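Local coordinates for protein epsin 1 (Danio rerio, PDB 5LP0) that probably binds membranes rich in phosphatidylinositol 4,5-bisphosphate through its ENTH domain, bends them and promotes clathrin-coated invagination during receptor-mediated endocytosis, at residues K11-A15 with L27-I31; L94-Q98 with V111-K116; I88-Q92 with L118-K123. All coordinates share one frame; numbering follows the deposited sequence.

Overall arrangement
From the N terminus, the first loop is closed by contact 1, where residues 11-15 of helix 8-15 pack against residues 27-31 of helix 25-34. The chain then runs through helices 38-51, 59-75 and 78-86 before contact 3 opens at residues 88-92. Contact 2 is nested inside the loop that contact 3 closes: 94-98 meets 111-116, and only afterwards does 118-123 come back to 88-92. Both use helix 108-122, and they touch, A115 CB lying 3.9 Å from V91 O. Contact 1 sits across the chain's centre from them, its centre about 22 Å from that of contact 2. Side chains from all three reach helix 59-75.

Contact 1. Residues K11-A15 with L27-I31; sequences KVREA and LMSEI
K11 and E30 meet at about a right angle, the lysine ammonium closing on one carboxylate oxygen in a salt bridge of 2.6 Å between K11 NZ and E30 OE1. The nitrogen arrives almost straight along the C-O axis of that oxygen. K11 runs extended through CD and CE and bends only at its last torsion (chi4 -58°), which turns NZ to the carboxylate; E30 stays extended beyond CG. The part of the lysine nearer the backbone does apolar work: K11 CG lies 3.9 Å from L27 CD1, while K11 CB also touches CG1 of I31.

L27 spreads its two methyls over different partners. CD1 takes the K11 chain, whereas CD2 meets E14 CG at 3.6 Å, with E14 and L27 crossing at about a right angle, and also rests on A15 CB. E14 then bends at chi2 (68°), and its carboxylate leads away from helix 25-34. I31 CD1 meets the same A15 CB beside L27 CD2, at 3.9 Å, and I31 CG2 reaches V12 CG2 more loosely at 4.3 Å.

The short segments run nearly antiparallel, at 147°, with their axes 10.0 Å apart, pairing the first two helices of the all-helical ENTH domain. V12 turns its side chain mainly to helix 38-51, and I31 also touches L72 of helix 59-75. R13, which probably binds the phosphoinositide, as in a close relative, points away from this interface and pairs with E9. With an alanine at K11, the E30 carboxylate is likely to lose its charged mate, and L27 CD1 part of its cover.

Chemically, the interface is graded: methyls pack around the small A15 in the interior, and a single ion pair, carried on an aliphatic stem, joins the two helices at the more exposed margin.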
ATOM      1  N   LYS A  11      -3.281 -11.626   4.323  1.00 12.09           N
ATOM      2  CA  LYS A  11      -2.581 -11.394   3.061  1.00 12.11           C
ATOM      3  C   LYS A  11      -1.901 -10.018   3.062  1.00 10.69           C
ATOM      4  O   LYS A  11      -0.770  -9.868   2.601  1.00 10.02           O
ATOM      5  CB  LYS A  11      -3.555 -11.519   1.883  1.00 13.51           C
ATOM      6  CG  LYS A  11      -3.894 -12.968   1.561  1.00 14.61           C
ATOM      7  CD  LYS A  11      -4.929 -13.078   0.456  1.00 21.42           C
ATOM      8  CE  LYS A  11      -5.253 -14.527   0.100  1.00 28.42           C
ATOM      9  NZ  LYS A  11      -4.036 -15.290  -0.327  1.00 32.51           N
ATOM     10  N   VAL A  12      -2.593  -9.002   3.554  1.00  8.94           N
ATOM     11  CA  VAL A  12      -1.981  -7.680   3.669  1.00  8.36           C
ATOM     12  C   VAL A  12      -0.748  -7.704   4.591  1.00  8.24           C
ATOM     13  O   VAL A  12       0.310  -7.137   4.259  1.00 10.28           O
ATOM     14  CB  VAL A  12      -2.985  -6.644   4.195  1.00  9.15           C
ATOM     15  CG1 VAL A  12      -2.279  -5.340   4.484  1.00  8.39           C
ATOM     16  CG2 VAL A  12      -4.115  -6.435   3.208  1.00  9.77           C
ATOM     17  N   ARG A  13      -0.855  -8.399   5.722  1.00 10.43           N
ATOM     18  CA  ARG A  13       0.275  -8.485   6.653  1.00 10.03           C
ATOM     19  C   ARG A  13       1.478  -9.116   5.967  1.00 11.94           C
ATOM     20  O   ARG A  13       2.598  -8.630   6.078  1.00 12.68           O
ATOM     21  CB  ARG A  13      -0.086  -9.297   7.903  1.00 12.09           C
ATOM     22  CG  ARG A  13      -0.952  -8.556   8.860  1.00 13.54           C
ATOM     23  CD  ARG A  13      -1.457  -9.460   9.985  1.00 19.30           C
ATOM     24  NE  ARG A  13      -2.255  -8.690  10.931  1.00 20.05           N
ATOM     25  CZ  ARG A  13      -1.756  -7.992  11.944  1.00 22.85           C
ATOM     26  NH1 ARG A  13      -0.446  -7.979  12.166  1.00 22.23           N
ATOM     27  NH2 ARG A  13      -2.572  -7.311  12.740  1.00 25.29           N
ATOM     28  N   GLU A  14       1.239 -10.192   5.237  1.00 11.50           N
ATOM     29  CA  GLU A  14       2.294 -10.888   4.534  1.00 14.00           C
ATOM     30  C   GLU A  14       2.944  -9.971   3.506  1.00 12.65           C
ATOM     31  O   GLU A  14       4.152  -9.949   3.373  1.00 14.74           O
ATOM     32  CB  GLU A  14       1.720 -12.121   3.839  1.00 17.50           C
ATOM     33  CG  GLU A  14       2.738 -12.836   2.984  1.00 30.83           C
ATOM     34  CD  GLU A  14       3.824 -13.485   3.806  1.00 32.29           C
ATOM     35  OE1 GLU A  14       3.512 -13.960   4.925  1.00 34.63           O
ATOM     36  OE2 GLU A  14       4.995 -13.502   3.346  1.00 37.76           O
ATOM     37  N   ALA A  15       2.119  -9.213   2.787  1.00 10.52           N
ATOM     38  CA  ALA A  15       2.584  -8.327   1.738  1.00 10.22           C
ATOM     39  C   ALA A  15       3.391  -7.158   2.294  1.00 11.16           C
ATOM     40  O   ALA A  15       4.125  -6.510   1.559  1.00 12.21           O
ATOM     41  CB  ALA A  15       1.397  -7.798   0.913  1.00 12.26           C
ATOM     42  N   LEU A  27       0.598 -12.005  -4.975  1.00 24.62           N
ATOM     43  CA  LEU A  27      -0.119 -11.760  -3.732  1.00 22.20           C
ATOM     44  C   LEU A  27      -0.835 -10.429  -3.864  1.00 14.73           C
ATOM     45  O   LEU A  27      -2.014 -10.297  -3.495  1.00 12.98           O
ATOM     46  CB  LEU A  27       0.837 -11.750  -2.545  1.00 22.99           C
ATOM     47  CG  LEU A  27       0.226 -11.461  -1.171  1.00 18.32           C
ATOM     48  CD1 LEU A  27      -0.958 -12.361  -0.879  1.00 22.32           C
ATOM     49  CD2 LEU A  27       1.290 -11.616  -0.074  1.00 19.89           C
ATOM     50  N   MET A  28      -0.141  -9.442  -4.422  1.00 15.85           N
ATOM     51  CA  MET A  28      -0.745  -8.136  -4.570  1.00 14.59           C
ATOM     52  C   MET A  28      -1.963  -8.262  -5.489  1.00 13.26           C
ATOM     53  O   MET A  28      -2.975  -7.627  -5.249  1.00 12.65           O
ATOM     54  CB  MET A  28       0.245  -7.063  -5.062  1.00 15.14           C
ATOM     55  CG  MET A  28       1.277  -6.572  -3.967  1.00 14.39           C
ATOM     56  SD  MET A  28       2.181  -5.048  -4.392  1.00 19.75           S
ATOM     57  CE  MET A  28       3.135  -5.667  -5.762  1.00 26.67           C
ATOM     58  N   SER A  29      -1.888  -9.101  -6.523  1.00 15.36           N
ATOM     59  CA  SER A  29      -3.026  -9.270  -7.415  1.00 14.92           C
ATOM     60  C   SER A  29      -4.217  -9.880  -6.681  1.00 14.13           C
ATOM     61  O   SER A  29      -5.349  -9.478  -6.896  1.00 14.25           O
ATOM     62  CB  SER A  29      -2.643 -10.134  -8.613  1.00 22.62           C
ATOM     63  OG  SER A  29      -3.743 -10.275  -9.496  1.00 22.68           O
ATOM     64  N   GLU A  30      -3.959 -10.855  -5.822  1.00 14.87           N
ATOM     65  CA  GLU A  30      -5.021 -11.433  -5.006  1.00 13.24           C
ATOM     66  C   GLU A  30      -5.720 -10.366  -4.141  1.00  9.68           C
ATOM     67  O   GLU A  30      -6.946 -10.321  -4.047  1.00 11.07           O
ATOM     68  CB  GLU A  30      -4.474 -12.554  -4.122  1.00 19.59           C
ATOM     69  CG  GLU A  30      -3.983 -13.762  -4.891  1.00 28.70           C
ATOM     70  CD  GLU A  30      -3.171 -14.724  -4.035  1.00 36.31           C
ATOM     71  OE1 GLU A  30      -3.361 -14.742  -2.801  1.00 35.21           O
ATOM     72  OE2 GLU A  30      -2.335 -15.460  -4.600  1.00 40.89           O
ATOM     73  N   ILE A  31      -4.920  -9.521  -3.494  1.00 10.35           N
ATOM     74  CA  ILE A  31      -5.447  -8.456  -2.644  1.00  8.26           C
ATOM     75  C   ILE A  31      -6.271  -7.478  -3.508  1.00  9.16           C
ATOM     76  O   ILE A  31      -7.362  -7.069  -3.112  1.00  9.98           O
ATOM     77  CB  ILE A  31      -4.326  -7.749  -1.857  1.00  9.53           C
ATOM     78  CG1 ILE A  31      -3.602  -8.762  -0.943  1.00  8.01           C
ATOM     79  CG2 ILE A  31      -4.895  -6.616  -1.016  1.00  9.07           C
ATOM     80  CD1 ILE A  31      -2.306  -8.250  -0.367  1.00  7.97           C
TER

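Contact 2. Residues L94-Q98 with V111-K116; sequences LKDFQ and VREKAK
F97 O receives the NH1 group of R112 in a 2.8 Å hydrogen bond, the shortest polar link between the two segments. The bond is nearly straight (160° at the hydrogen) and lies in both the carbonyl plane and the guanidinium plane. R112 CG and CD run past K95 O and F97 O, and the bend at chi3 (-70°) then turns the guanidinium back to F97 O. Its NH2 makes a salt bridge with D106, so two partners probably hold the guanidinium's rotation. The Q98 amide plane is nearly parallel to the guanidinium, 6° apart, and the amide is itself held by a bond from Q98 NE2 to D96 O.

Further along the helix, L94 CB packs on A115 CB at 3.6 Å, while V111 CG1 presses obliquely on the F97 ring and touches F97 CB. L94 O also meets R112 CA in a CA-H...O contact. At the outer end, a water accepts from K95 NZ and donates to K116 O.

In this all-helical ENTH domain the segment 94-98, a 3-10 turn running into loop after helix 89-92, thus folds back on helix 108-122, while L94 reaches V62 and M66, and F97 reaches W59, on helix 59-75.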
ATOM      1  N   LEU A  94       4.008  10.956   5.685  1.00  6.88           N
ATOM      2  CA  LEU A  94       5.145  10.077   5.457  1.00  6.93           C
ATOM      3  C   LEU A  94       6.300  10.754   4.713  1.00  9.05           C
ATOM      4  O   LEU A  94       7.416  10.232   4.688  1.00  9.98           O
ATOM      5  CB  LEU A  94       4.708   8.817   4.727  1.00  9.55           C
ATOM      6  CG  LEU A  94       3.640   8.011   5.484  1.00  8.42           C
ATOM      7  CD1 LEU A  94       3.194   6.788   4.652  1.00  8.29           C
ATOM      8  CD2 LEU A  94       4.112   7.587   6.863  1.00  7.98           C
ATOM      9  N   LYS A  95       6.035  11.918   4.125  1.00  9.29           N
ATOM     10  CA  LYS A  95       7.095  12.731   3.524  1.00  9.91           C
ATOM     11  C   LYS A  95       8.016  13.267   4.617  1.00  8.86           C
ATOM     12  O   LYS A  95       9.096  13.734   4.314  1.00 11.16           O
ATOM     13  CB  LYS A  95       6.496  13.873   2.698  1.00 10.89           C
ATOM     14  CG  LYS A  95       5.687  13.366   1.486  1.00 10.39           C
ATOM     15  CD  LYS A  95       4.927  14.452   0.738  1.00 15.71           C
ATOM     16  CE  LYS A  95       5.873  15.465   0.154  1.00 20.85           C
ATOM     17  NZ  LYS A  95       5.122  16.491  -0.613  1.00 25.31           N
ATOM     18  N   ASP A  96       7.572  13.183   5.875  1.00 10.17           N
ATOM     19  CA  ASP A  96       8.359  13.597   7.043  1.00 11.33           C
ATOM     20  C   ASP A  96       8.941  12.443   7.840  1.00 11.63           C
ATOM     21  O   ASP A  96       9.557  12.665   8.884  1.00 13.29           O
ATOM     22  CB  ASP A  96       7.504  14.437   8.006  1.00 14.51           C
ATOM     23  CG  ASP A  96       6.821  15.595   7.325  1.00 16.77           C
ATOM     24  OD1 ASP A  96       7.489  16.308   6.558  1.00 18.99           O
ATOM     25  OD2 ASP A  96       5.605  15.793   7.561  1.00 17.86           O
ATOM     26  N   PHE A  97       8.744  11.218   7.369  1.00 11.84           N
ATOM     27  CA  PHE A  97       9.154  10.031   8.112  1.00 10.30           C
ATOM     28  C   PHE A  97      10.663   9.987   8.294  1.00 10.50           C
ATOM     29  O   PHE A  97      11.398  10.196   7.343  1.00 11.39           O
ATOM     30  CB  PHE A  97       8.669   8.784   7.374  1.00  8.90           C
ATOM     31  CG  PHE A  97       8.939   7.493   8.088  1.00  8.28           C
ATOM     32  CD1 PHE A  97       7.954   6.896   8.849  1.00  8.84           C
ATOM     33  CD2 PHE A  97      10.166   6.853   7.980  1.00  7.88           C
ATOM     34  CE1 PHE A  97       8.176   5.703   9.478  1.00  8.79           C
ATOM     35  CE2 PHE A  97      10.382   5.648   8.630  1.00  9.23           C
ATOM     36  CZ  PHE A  97       9.380   5.091   9.392  1.00  8.99           C
ATOM     37  N   GLN A  98      11.106   9.705   9.518  1.00  9.32           N
ATOM     38  CA  GLN A  98      12.534   9.611   9.846  1.00 10.38           C
ATOM     39  C   GLN A  98      12.888   8.237  10.365  1.00 10.84           C
ATOM     40  O   GLN A  98      12.204   7.702  11.238  1.00 11.39           O
ATOM     41  CB  GLN A  98      12.914  10.605  10.959  1.00 13.37           C
ATOM     42  CG  GLN A  98      12.530  12.049  10.729  1.00 13.31           C
ATOM     43  CD  GLN A  98      13.224  12.669   9.533  1.00 15.30           C
ATOM     44  OE1 GLN A  98      14.445  12.625   9.416  1.00 18.97           O
ATOM     45  NE2 GLN A  98      12.440  13.253   8.632  1.00 15.01           N
ATOM     46  N   VAL A 111      11.336   6.007   2.353  1.00  8.43           N
ATOM     47  CA  VAL A 111       9.949   6.238   2.727  1.00  8.91           C
ATOM     48  C   VAL A 111       9.496   7.614   2.261  1.00  8.06           C
ATOM     49  O   VAL A 111       8.423   7.753   1.676  1.00  7.71           O
ATOM     50  CB  VAL A 111       9.730   6.096   4.251  1.00  8.42           C
ATOM     51  CG1 VAL A 111       8.307   6.466   4.641  1.00 10.36           C
ATOM     52  CG2 VAL A 111      10.031   4.669   4.655  1.00 14.56           C
ATOM     53  N   ARG A 112      10.326   8.633   2.459  1.00  6.91           N
ATOM     54  CA  ARG A 112       9.930  10.000   2.147  1.00  6.83           C
ATOM     55  C   ARG A 112       9.739  10.174   0.658  1.00  7.35           C
ATOM     56  O   ARG A 112       8.783  10.827   0.221  1.00  7.43           O
ATOM     57  CB  ARG A 112      10.973  11.009   2.658  1.00  8.66           C
ATOM     58  CG  ARG A 112      11.087  11.037   4.193  1.00  8.02           C
ATOM     59  CD  ARG A 112      11.989  12.157   4.699  1.00  9.93           C
ATOM     60  NE  ARG A 112      13.424  12.008   4.427  1.00 11.45           N
ATOM     61  CZ  ARG A 112      14.293  11.343   5.186  1.00 10.21           C
ATOM     62  NH1 ARG A 112      13.901  10.688   6.272  1.00 11.97           N
ATOM     63  NH2 ARG A 112      15.586  11.334   4.855  1.00 13.24           N
ATOM     64  N   GLU A 113      10.621   9.572  -0.132  1.00  7.66           N
ATOM     65  CA  GLU A 113      10.516   9.707  -1.581  1.00  8.36           C
ATOM     66  C   GLU A 113       9.309   8.954  -2.146  1.00  7.40           C
ATOM     67  O   GLU A 113       8.602   9.488  -2.997  1.00  8.90           O
ATOM     68  CB  GLU A 113      11.811   9.234  -2.252  1.00 10.19           C
ATOM     69  CG  GLU A 113      11.752   9.200  -3.770  1.00 11.15           C
ATOM     70  CD  GLU A 113      11.707  10.571  -4.407  1.00 14.42           C
ATOM     71  OE1 GLU A 113      11.873  11.582  -3.696  1.00 21.54           O
ATOM     72  OE2 GLU A 113      11.504  10.622  -5.643  1.00 20.58           O
ATOM     73  N   LYS A 114       9.071   7.728  -1.660  1.00  7.62           N
ATOM     74  CA  LYS A 114       7.914   6.954  -2.087  1.00  7.39           C
ATOM     75  C   LYS A 114       6.619   7.693  -1.726  1.00  8.52           C
ATOM     76  O   LYS A 114       5.699   7.747  -2.534  1.00  7.85           O
ATOM     77  CB  LYS A 114       7.977   5.540  -1.500  1.00  9.43           C
ATOM     78  CG  LYS A 114       6.846   4.624  -1.950  1.00 10.29           C
ATOM     79  CD  LYS A 114       7.058   3.165  -1.527  1.00 10.53           C
ATOM     80  CE  LYS A 114       8.014   2.452  -2.463  1.00 14.09           C
ATOM     81  NZ  LYS A 114       7.450   2.215  -3.819  1.00 15.26           N
ATOM     82  N   ALA A 115       6.553   8.282  -0.531  1.00  7.56           N
ATOM     83  CA  ALA A 115       5.401   9.070  -0.119  1.00  8.05           C
ATOM     84  C   ALA A 115       5.194  10.272  -1.046  1.00  8.38           C
ATOM     85  O   ALA A 115       4.080  10.565  -1.450  1.00  8.26           O
ATOM     86  CB  ALA A 115       5.550   9.536   1.322  1.00 10.31           C
ATOM     87  N   LYS A 116       6.266  10.987  -1.366  1.00  7.49           N
ATOM     88  CA  LYS A 116       6.180  12.139  -2.257  1.00  8.31           C
ATOM     89  C   LYS A 116       5.509  11.739  -3.566  1.00  8.55           C
ATOM     90  O   LYS A 116       4.582  12.430  -4.054  1.00  8.58           O
ATOM     91  CB  LYS A 116       7.585  12.667  -2.533  1.00  9.32           C
ATOM     92  CG  LYS A 116       7.653  13.831  -3.489  1.00 14.91           C
ATOM     93  CD  LYS A 116       9.087  14.225  -3.803  1.00 20.42           C
ATOM     94  CE  LYS A 116       9.111  15.376  -4.779  1.00 31.73           C
ATOM     95  NZ  LYS A 116      10.472  15.960  -4.863  1.00 39.51           N
TER
HETATM   96  O   HOH W   1       4.281  15.068  -3.130  1.00 14.36           O

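Contact 3. Residues I88-Q92 with L118-K123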
ATOM      1  N   ILE A  88      -5.774  11.483   2.754  1.00  9.18           N
ATOM      2  CA  ILE A  88      -4.502  11.867   2.145  1.00  9.65           C
ATOM      3  C   ILE A  88      -3.445  12.273   3.182  1.00  6.25           C
ATOM      4  O   ILE A  88      -2.252  12.084   2.939  1.00  7.72           O
ATOM      5  CB  ILE A  88      -4.679  12.967   1.089  1.00 10.27           C
ATOM      6  CG1 ILE A  88      -3.403  13.133   0.278  1.00 15.47           C
ATOM      7  CG2 ILE A  88      -5.063  14.298   1.712  1.00 12.96           C
ATOM      8  CD1 ILE A  88      -3.067  11.906  -0.532  1.00 16.54           C
ATOM      9  N   TYR A  89      -3.864  12.827   4.321  1.00  7.52           N
ATOM     10  CA  TYR A  89      -2.915  13.241   5.348  1.00  6.99           C
ATOM     11  C   TYR A  89      -2.061  12.065   5.824  1.00  6.67           C
ATOM     12  O   TYR A  89      -0.901  12.241   6.155  1.00  8.47           O
ATOM     13  CB  TYR A  89      -3.626  13.872   6.562  1.00  7.33           C
ATOM     14  CG  TYR A  89      -4.552  15.032   6.261  1.00  9.23           C
ATOM     15  CD1 TYR A  89      -4.205  16.010   5.358  1.00 11.10           C
ATOM     16  CD2 TYR A  89      -5.754  15.171   6.942  1.00  9.37           C
ATOM     17  CE1 TYR A  89      -5.060  17.083   5.095  1.00 11.76           C
ATOM     18  CE2 TYR A  89      -6.617  16.240   6.691  1.00 10.43           C
ATOM     19  CZ  TYR A  89      -6.263  17.188   5.772  1.00 13.27           C
ATOM     20  OH  TYR A  89      -7.107  18.250   5.523  1.00 19.56           O
ATOM     21  N   ALA A  90      -2.649  10.867   5.879  1.00  6.21           N
ATOM     22  CA  ALA A  90      -1.952   9.659   6.302  1.00  6.22           C
ATOM     23  C   ALA A  90      -0.842   9.260   5.329  1.00  6.78           C
ATOM     24  O   ALA A  90       0.090   8.562   5.700  1.00  6.57           O
ATOM     25  CB  ALA A  90      -2.935   8.508   6.470  1.00  7.10           C
ATOM     26  N   VAL A  91      -0.930   9.722   4.082  1.00  7.44           N
ATOM     27  CA  VAL A  91       0.183   9.546   3.146  1.00  7.40           C
ATOM     28  C   VAL A  91       1.154  10.750   3.214  1.00  6.33           C
ATOM     29  O   VAL A  91       2.368  10.577   3.280  1.00  7.92           O
ATOM     30  CB  VAL A  91      -0.318   9.346   1.712  1.00  9.22           C
ATOM     31  CG1 VAL A  91       0.858   9.032   0.774  1.00 10.12           C
ATOM     32  CG2 VAL A  91      -1.351   8.242   1.666  1.00 10.26           C
ATOM     33  N   GLN A  92       0.614  11.961   3.244  1.00  7.30           N
ATOM     34  CA  GLN A  92       1.440  13.176   3.284  1.00  6.35           C
ATOM     35  C   GLN A  92       2.394  13.194   4.474  1.00  7.70           C
ATOM     36  O   GLN A  92       3.524  13.632   4.355  1.00  8.59           O
ATOM     37  CB  GLN A  92       0.548  14.423   3.320  1.00 11.82           C
ATOM     38  CG  GLN A  92      -0.130  14.697   2.016  1.00 16.30           C
ATOM     39  CD  GLN A  92      -1.114  15.839   2.097  1.00 22.22           C
ATOM     40  OE1 GLN A  92      -1.539  16.228   3.183  1.00 24.03           O
ATOM     41  NE2 GLN A  92      -1.477  16.389   0.942  1.00 26.04           N
ATOM     42  N   LEU A 118       3.644   9.074  -4.239  1.00  7.39           N
ATOM     43  CA  LEU A 118       2.295   8.576  -4.088  1.00  7.64           C
ATOM     44  C   LEU A 118       1.324   9.732  -3.909  1.00  8.54           C
ATOM     45  O   LEU A 118       0.214   9.692  -4.410  1.00  9.72           O
ATOM     46  CB  LEU A 118       2.228   7.575  -2.923  1.00  8.69           C
ATOM     47  CG  LEU A 118       0.907   6.890  -2.586  1.00  9.35           C
ATOM     48  CD1 LEU A 118       0.363   6.237  -3.827  1.00 12.33           C
ATOM     49  CD2 LEU A 118       1.086   5.859  -1.479  1.00 11.21           C
ATOM     50  N   VAL A 119       1.751  10.792  -3.232  1.00  7.45           N
ATOM     51  CA  VAL A 119       0.901  11.947  -3.032  1.00  9.21           C
ATOM     52  C   VAL A 119       0.648  12.646  -4.374  1.00 11.06           C
ATOM     53  O   VAL A 119      -0.495  13.001  -4.672  1.00 10.49           O
ATOM     54  CB  VAL A 119       1.529  12.954  -2.042  1.00  9.57           C
ATOM     55  CG1 VAL A 119       0.767  14.271  -2.072  1.00 13.01           C
ATOM     56  CG2 VAL A 119       1.534  12.385  -0.618  1.00 11.48           C
ATOM     57  N   THR A 120       1.687  12.843  -5.198  1.00 10.54           N
ATOM     58  CA  THR A 120       1.459  13.504  -6.499  1.00 11.28           C
ATOM     59  C   THR A 120       0.524  12.685  -7.398  1.00  9.18           C
ATOM     60  O   THR A 120      -0.336  13.249  -8.089  1.00 12.28           O
ATOM     61  CB  THR A 120       2.752  13.871  -7.262  1.00 15.66           C
ATOM     62  OG1 THR A 120       3.401  12.694  -7.724  1.00 16.23           O
ATOM     63  CG2 THR A 120       3.697  14.666  -6.394  1.00 16.78           C
ATOM     64  N   LEU A 121       0.668  11.364  -7.367  1.00 10.06           N
ATOM     65  CA  LEU A 121      -0.247  10.501  -8.106  1.00 11.08           C
ATOM     66  C   LEU A 121      -1.695  10.675  -7.637  1.00 10.37           C
ATOM     67  O   LEU A 121      -2.601  10.857  -8.451  1.00 13.37           O
ATOM     68  CB  LEU A 121       0.152   9.052  -7.933  1.00  9.55           C
ATOM     69  CG  LEU A 121      -0.867   8.052  -8.475  1.00 10.34           C
ATOM     70  CD1 LEU A 121      -1.104   8.250  -9.974  1.00 13.01           C
ATOM     71  CD2 LEU A 121      -0.348   6.689  -8.167  1.00 12.00           C
ATOM     72  N   LEU A 122      -1.919  10.591  -6.326  1.00 10.31           N
ATOM     73  CA  LEU A 122      -3.273  10.650  -5.777  1.00  9.57           C
ATOM     74  C   LEU A 122      -3.976  11.982  -6.062  1.00 12.55           C
ATOM     75  O   LEU A 122      -5.197  12.027  -6.200  1.00 15.84           O
ATOM     76  CB  LEU A 122      -3.262  10.371  -4.269  1.00 10.25           C
ATOM     77  CG  LEU A 122      -3.137   8.894  -3.906  1.00 10.27           C
ATOM     78  CD1 LEU A 122      -2.788   8.719  -2.448  1.00 10.82           C
ATOM     79  CD2 LEU A 122      -4.441   8.182  -4.260  1.00 11.28           C
ATOM     80  N   LYS A 123      -3.199  13.054  -6.179  1.00 12.37           N
ATOM     81  CA  LYS A 123      -3.780  14.370  -6.412  1.00 18.23           C
ATOM     82  C   LYS A 123      -4.162  14.621  -7.879  1.00 21.63           C
ATOM     83  O   LYS A 123      -4.753  15.654  -8.186  1.00 29.73           O
ATOM     84  CB  LYS A 123      -2.839  15.467  -5.892  1.00 21.46           C
ATOM     85  CG  LYS A 123      -2.707  15.492  -4.358  1.00 29.82           C
ATOM     86  CD  LYS A 123      -1.747  16.579  -3.879  1.00 34.23           C
ATOM     87  CE  LYS A 123      -1.670  16.659  -2.358  1.00 40.38           C
ATOM     88  NZ  LYS A 123      -0.615  17.631  -1.918  1.00 39.94           N
TER
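I88 and V91 each send a branch out to helix 108-122 through their first torsions. In V91, CG1 stands opposite the backbone N (chi1 -175°) and enters between L118 and V119; in I88, CG1 is likewise swung away from the N (chi1 -168°), and a turn at chi2 carries CD1 onward to L122.

V91 is the central apolar contact. Its CG1 lies 3.7 Å from V119 CG2 and 3.9 Å from L118 CD2, so a single methyl serves two residues one step apart on the helix. The approaches differ: V91 and V119 run antiparallel alongside each other, while L118 comes in across V91. Its other methyl, V91 CG2, reaches L122 CD1 only distantly. V119 CG2 is shared in its turn, since Q92 CG rests on it at 3.9 Å, the two side chains crossing nearly at right angles.

One turn further along the helix, I88 CD1 meets L122 CD1 at 3.7 Å and also nears L122 CB, the two side chains again antiparallel. At the outer margin, the extended side chains of Q92 and K123 cross, bringing the glutamine amide beside the lysine tail.

Around the apolar core, L118 and L122 also touch I73 of helix 59-75. Helix 89-92 thus touches both the C-terminal part of helix 108-122, a pairing within the all-helical ENTH domain, and, through A90 and V91, W49 of helix 38-51. Within its own segment, I88 O accepts from both V91 N and Q92 N, so one carbonyl takes two backbone bonds in this short turn.

The chemistry is mostly that of branched aliphatic groups: the two segments are joined by close methyl packing, which depends on complementary shape, with polar side chains confined to one margin.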